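Side-chain contact in ABC transporter substrate binding protein (Ribose) (Agrobacterium vitis S4, PDB 4WT7), which probably binds sugars or related polyols for ABC-type uptake, and is seen here holding d-allitol: residues K308-V311 / N312-T315. Residues are numbered along the deposited sequence; the frame is centred on the assembly and turned at random.
Sequences KQTV and NEVT
Val314 N donates to Thr310 O at 2.9 Å, and Thr315 N donates to Val311 O at 2.6 Å. Both are i to i+4 backbone bonds and open the first turn of helix 311-318. Thr315 OG1 also lies 3.1 Å from Val311 O, beside the same carbonyl that its own backbone N-H uses. The torsion of Thr315 (chi1 -71°) sets OG1 beside the backbone N, facing the start of the helix. Two waters take up amides of the first turn. One accepts from Asn312 N and donates to Lys308 O. The other accepts from Glu313 N at 3.0 Å and donates to Gln309 O.

Val311 and Thr315 lie side by side and point the same way, with Val311 CG2 3.5 Å from Thr315 OG1. On another face, Val314 CG2 sits 3.1 Å from Thr310 O and passes near Thr310 OG1. Glu313 CG stands between its own backbone N and carbonyl carbon (chi1 54°), which brings CG in beside Thr310 O. From there the extended chain brings OE2 to 4.0 Å from Thr310 CG2, a loose touch.

Thr310 OG1 turns to the preceding strand, bonding Asn307 N and Leu305 O. Val311 and Val314 pack on Ala306 of strand 304-307, while Thr315 reaches Leu257 of helix 254-260.

The contact is a strand-to-helix turn in a periplasmic binding protein. Water links Asn312 N and Glu313 N to carbonyls of the preceding residues. The buried valines join this start to the strand, while Asn312 and Glu313 remain on the exposed side, where Asn312 OD1 takes a bond from Arg316 NE further along the helix.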
loop_
_atom_site.group_PDB
_atom_site.type_symbol
_atom_site.label_atom_id
_atom_site.label_comp_id
_atom_site.label_asym_id
_atom_site.label_seq_id
_atom_site.Cartn_x
_atom_site.Cartn_y
_atom_site.Cartn_z
ATOM N N LYS A 308 8.594 -6.875 16.715
ATOM C CA LYS A 308 8.876 -6.236 17.993
ATOM C C LYS A 308 10.394 -6.148 18.267
ATOM O O LYS A 308 10.834 -5.216 18.907
ATOM C CB LYS A 308 8.111 -6.904 19.144
ATOM C CG LYS A 308 6.604 -6.803 18.980
ATOM C CD LYS A 308 5.923 -7.004 20.306
ATOM C CE LYS A 308 4.517 -6.523 20.277
ATOM N NZ LYS A 308 4.447 -5.050 20.178
ATOM N N GLN A 309 11.179 -7.085 17.750
ATOM C CA GLN A 309 12.635 -6.993 17.854
ATOM C C GLN A 309 13.294 -6.024 16.856
ATOM O O GLN A 309 14.253 -5.341 17.198
ATOM C CB GLN A 309 13.277 -8.372 17.675
ATOM C CG GLN A 309 13.024 -9.334 18.825
ATOM C CD GLN A 309 11.529 -9.599 19.072
ATOM O OE1 GLN A 309 10.756 -9.869 18.130
ATOM N NE2 GLN A 309 11.119 -9.521 20.344
ATOM N N THR A 310 12.821 -5.984 15.614
ATOM C CA THR A 310 13.518 -5.219 14.602
ATOM C C THR A 310 13.025 -3.790 14.398
ATOM O O THR A 310 13.633 -3.055 13.657
ATOM C CB THR A 310 13.435 -5.926 13.246
ATOM O OG1 THR A 310 12.055 -6.052 12.869
ATOM C CG2 THR A 310 14.097 -7.304 13.332
ATOM N N VAL A 311 11.943 -3.383 15.057
ATOM C CA VAL A 311 11.346 -2.097 14.738
ATOM C C VAL A 311 12.321 -0.940 14.959
ATOM O O VAL A 311 12.388 -0.041 14.141
ATOM C CB VAL A 311 9.999 -1.868 15.465
ATOM C CG1 VAL A 311 10.164 -1.957 16.990
ATOM C CG2 VAL A 311 9.414 -0.526 15.053
ATOM N N ASN A 312 13.094 -0.957 16.043
ATOM C CA ASN A 312 14.090 0.089 16.230
ATOM C C ASN A 312 15.017 0.235 15.022
ATOM O O ASN A 312 15.169 1.317 14.490
ATOM C CB ASN A 312 14.930 -0.178 17.488
ATOM C CG ASN A 312 15.943 0.919 17.754
ATOM O OD1 ASN A 312 15.569 2.055 17.978
ATOM N ND2 ASN A 312 17.225 0.581 17.726
ATOM N N GLU A 313 15.659 -0.835 14.588
ATOM C CA GLU A 313 16.595 -0.673 13.495
ATOM C C GLU A 313 15.877 -0.358 12.190
ATOM O O GLU A 313 16.429 0.327 11.346
ATOM C CB GLU A 313 17.528 -1.867 13.348
ATOM C CG GLU A 313 16.834 -3.199 13.215
ATOM C CD GLU A 313 17.809 -4.336 12.889
ATOM O OE1 GLU A 313 18.715 -4.117 12.038
ATOM O OE2 GLU A 313 17.662 -5.427 13.503
ATOM N N VAL A 314 14.638 -0.824 12.035
ATOM C CA VAL A 314 13.821 -0.397 10.907
ATOM C C VAL A 314 13.450 1.078 11.019
ATOM O O VAL A 314 13.649 1.839 10.080
ATOM C CB VAL A 314 12.551 -1.260 10.778
ATOM C CG1 VAL A 314 11.739 -0.830 9.559
ATOM C CG2 VAL A 314 12.938 -2.718 10.652
ATOM N N THR A 315 12.959 1.509 12.174
ATOM C CA THR A 315 12.524 2.896 12.338
ATOM C C THR A 315 13.667 3.867 12.110
ATOM O O THR A 315 13.469 4.970 11.582
ATOM C CB THR A 315 11.922 3.154 13.747
ATOM O OG1 THR A 315 10.644 2.507 13.857
ATOM C CG2 THR A 315 11.719 4.647 13.980
HETATM O O HOH W 1 12.907 -2.960 18.301
HETATM O O HOH W 2 15.889 -3.112 16.510
#